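PDB 5HU4: cysteine protease from Listeria monocytogenes, which cleaves the C-terminal sorting signal of surface proteins and, through a thioester intermediate, attaches them covalently to the cell wall. Local coordinates for residues A[30-35]-A[46-51]. Numbering follows the deposited sequence.
Sequences GATTMR and PLAGHH
The methyl of A48 fills a hollow walled by T32 and M34: its CB lies 3.7 Å from T32 OG1, a hydroxyl hydrogen-bonded to T22 OG1, and 3.7 Å from M34 CE. In M34, CG stands beside its own backbone N, anti to the carbonyl carbon (chi1 -67°), which starts the chain over A48, and the bend at chi3 (101°) brings CE down on the same methyl. T32 and A48 form an antiparallel hydrogen-bonded pair, documented by two bonds: T32 N to A48 O at 2.8 Å, and the straighter A48 N to T32 O, with 171° at the hydrogen.

L47 CD2 packs against the backbone of strand 31-33 on the face opposite T32 and A48, 3.7 Å from the T32 carbonyl carbon, and reaches A31 CB and T33 CG2 more distantly. At the far end the ring of P46 is the bump: M34 CB rests on its CG at 4.1 Å, while the bent R35 side chain crosses it at about a right angle, bringing NH1 to 3.5 Å from P46 CD. The guanidinium is held by a salt bridge from NH2 to D37 OD2 and a hydrogen bond from NH1 to I98 O. Near the G30 end of the contact one water donates to G30 O, its oxygen 2.7 Å from that atom, and accepts from H50 N, the backbone of the active-site histidine.

The two segments belong to a beta hairpin of the sortase fold. Strand 31-33 bonds on to strand 14-19 and strand 44-48 to strand 105-111, which ends at C111, the cysteine that carries the acyl-thioester intermediate; L47 also packs on I7 of strand 3-9.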
ATOM      1  N   GLY A  30      -4.163   2.757  -9.464  1.00 23.60           N
ATOM      2  CA  GLY A  30      -3.382   3.001  -8.266  1.00 21.18           C
ATOM      3  C   GLY A  30      -3.428   1.814  -7.324  1.00 22.31           C
ATOM      4  O   GLY A  30      -3.576   0.673  -7.764  1.00 23.34           O
ATOM      5  N   ALA A  31      -3.297   2.077  -6.027  1.00 16.74           N
ATOM      6  CA  ALA A  31      -3.406   1.022  -5.026  1.00 19.82           C
ATOM      7  C   ALA A  31      -4.873   0.683  -4.788  1.00 21.60           C
ATOM      8  O   ALA A  31      -5.736   1.559  -4.851  1.00 22.04           O
ATOM      9  CB  ALA A  31      -2.733   1.442  -3.730  1.00 20.00           C
ATOM     10  N   THR A  32      -5.155  -0.589  -4.523  1.00 20.84           N
ATOM     11  CA  THR A  32      -6.532  -1.041  -4.359  1.00 19.72           C
ATOM     12  C   THR A  32      -6.727  -1.874  -3.095  1.00 20.79           C
ATOM     13  O   THR A  32      -5.939  -2.774  -2.805  1.00 20.88           O
ATOM     14  CB  THR A  32      -6.995  -1.875  -5.571  1.00 20.21           C
ATOM     15  OG1 THR A  32      -6.132  -3.008  -5.732  1.00 21.87           O
ATOM     16  CG2 THR A  32      -6.965  -1.039  -6.842  1.00 20.03           C
ATOM     17  N   THR A  33      -7.784  -1.563  -2.349  1.00 20.28           N
ATOM     18  CA  THR A  33      -8.153  -2.336  -1.170  1.00 22.56           C
ATOM     19  C   THR A  33      -8.511  -3.764  -1.570  1.00 22.55           C
ATOM     20  O   THR A  33      -8.963  -4.003  -2.691  1.00 20.55           O
ATOM     21  CB  THR A  33      -9.339  -1.701  -0.424  1.00 20.81           C
ATOM     22  OG1 THR A  33     -10.499  -1.721  -1.267  1.00 21.12           O
ATOM     23  CG2 THR A  33      -9.020  -0.263  -0.040  1.00 20.72           C
ATOM     24  N   MET A  34      -8.313  -4.709  -0.656  1.00 22.09           N
ATOM     25  CA  MET A  34      -8.490  -6.120  -0.985  1.00 21.78           C
ATOM     26  C   MET A  34      -9.602  -6.789  -0.178  1.00 23.92           C
ATOM     27  O   MET A  34     -10.052  -7.882  -0.523  1.00 28.27           O
ATOM     28  CB  MET A  34      -7.172  -6.868  -0.792  1.00 21.01           C
ATOM     29  CG  MET A  34      -6.100  -6.451  -1.785  1.00 22.83           C
ATOM     30  SD  MET A  34      -4.568  -7.381  -1.618  1.00 33.23           S
ATOM     31  CE  MET A  34      -4.747  -8.553  -2.960  1.00 24.19           C
ATOM     32  N   ARG A  35     -10.040  -6.138   0.895  1.00 20.93           N
ATOM     33  CA  ARG A  35     -11.217  -6.595   1.623  1.00 21.70           C
ATOM     34  C   ARG A  35     -12.242  -5.473   1.727  1.00 24.70           C
ATOM     35  O   ARG A  35     -11.884  -4.303   1.852  1.00 23.33           O
ATOM     36  CB  ARG A  35     -10.852  -7.098   3.022  1.00 23.13           C
ATOM     37  CG  ARG A  35      -9.702  -8.086   3.069  1.00 25.67           C
ATOM     38  CD  ARG A  35      -9.702  -8.860   4.382  1.00 26.33           C
ATOM     39  NE  ARG A  35     -10.140  -8.033   5.502  1.00 25.28           N
ATOM     40  CZ  ARG A  35      -9.326  -7.302   6.256  1.00 25.40           C
ATOM     41  NH1 ARG A  35      -8.023  -7.293   6.013  1.00 25.00           N
ATOM     42  NH2 ARG A  35      -9.815  -6.579   7.252  1.00 23.07           N
ATOM     43  N   PRO A  46      -4.705  -4.353   3.794  1.00 20.02           N
ATOM     44  CA  PRO A  46      -4.030  -4.879   2.604  1.00 19.26           C
ATOM     45  C   PRO A  46      -4.297  -4.037   1.362  1.00 22.07           C
ATOM     46  O   PRO A  46      -5.437  -3.646   1.107  1.00 21.20           O
ATOM     47  CB  PRO A  46      -4.628  -6.279   2.456  1.00 20.50           C
ATOM     48  CG  PRO A  46      -5.985  -6.163   3.050  1.00 21.31           C
ATOM     49  CD  PRO A  46      -5.862  -5.179   4.182  1.00 20.02           C
ATOM     50  N   LEU A  47      -3.242  -3.760   0.603  1.00 19.51           N
ATOM     51  CA  LEU A  47      -3.362  -2.995  -0.632  1.00 19.69           C
ATOM     52  C   LEU A  47      -2.629  -3.689  -1.770  1.00 19.60           C
ATOM     53  O   LEU A  47      -1.491  -4.130  -1.609  1.00 22.42           O
ATOM     54  CB  LEU A  47      -2.820  -1.575  -0.447  1.00 22.09           C
ATOM     55  CG  LEU A  47      -3.656  -0.629   0.414  1.00 21.31           C
ATOM     56  CD1 LEU A  47      -2.872   0.633   0.745  1.00 19.23           C
ATOM     57  CD2 LEU A  47      -4.958  -0.289  -0.293  1.00 17.05           C
ATOM     58  N   ALA A  48      -3.288  -3.787  -2.919  1.00 18.35           N
ATOM     59  CA  ALA A  48      -2.681  -4.389  -4.097  1.00 17.98           C
ATOM     60  C   ALA A  48      -2.348  -3.321  -5.131  1.00 19.27           C
ATOM     61  O   ALA A  48      -3.098  -2.364  -5.315  1.00 22.04           O
ATOM     62  CB  ALA A  48      -3.603  -5.440  -4.694  1.00 17.33           C
ATOM     63  N   GLY A  49      -1.213  -3.491  -5.798  1.00 19.60           N
ATOM     64  CA  GLY A  49      -0.788  -2.580  -6.844  1.00 20.89           C
ATOM     65  C   GLY A  49      -0.007  -3.334  -7.900  1.00 22.05           C
ATOM     66  O   GLY A  49       0.890  -4.111  -7.578  1.00 23.01           O
ATOM     67  N   HIS A  50      -0.348  -3.108  -9.162  1.00 20.35           N
ATOM     68  CA  HIS A  50       0.257  -3.857 -10.255  1.00 21.82           C
ATOM     69  C   HIS A  50       1.746  -3.560 -10.404  1.00 23.23           C
ATOM     70  O   HIS A  50       2.209  -2.460 -10.100  1.00 21.41           O
ATOM     71  CB  HIS A  50      -0.461  -3.555 -11.571  1.00 20.01           C
ATOM     72  CG  HIS A  50      -0.284  -4.620 -12.613  1.00 26.91           C
ATOM     73  ND1 HIS A  50      -0.813  -5.879 -12.481  1.00 26.44           N
ATOM     74  CD2 HIS A  50       0.373  -4.599 -13.798  1.00 24.29           C
ATOM     75  CE1 HIS A  50      -0.495  -6.602 -13.550  1.00 26.64           C
ATOM     76  NE2 HIS A  50       0.221  -5.848 -14.356  1.00 29.85           N
ATOM     77  N   HIS A  51       2.488  -4.561 -10.864  1.00 20.35           N
ATOM     78  CA  HIS A  51       3.897  -4.397 -11.184  1.00 20.06           C
ATOM     79  C   HIS A  51       4.046  -4.342 -12.698  1.00 23.61           C
ATOM     80  O   HIS A  51       3.995  -5.371 -13.373  1.00 25.85           O
ATOM     81  CB  HIS A  51       4.725  -5.542 -10.591  1.00 22.48           C
ATOM     82  CG  HIS A  51       6.205  -5.369 -10.742  1.00 23.76           C
ATOM     83  ND1 HIS A  51       7.116  -6.203 -10.130  1.00 21.24           N
ATOM     84  CD2 HIS A  51       6.935  -4.459 -11.432  1.00 21.63           C
ATOM     85  CE1 HIS A  51       8.342  -5.818 -10.439  1.00 21.63           C
ATOM     86  NE2 HIS A  51       8.260  -4.762 -11.228  1.00 23.52           N
TER
HETATM   87  O   HOH W   1      -2.859  -1.538  -9.124  1.00 25.50           O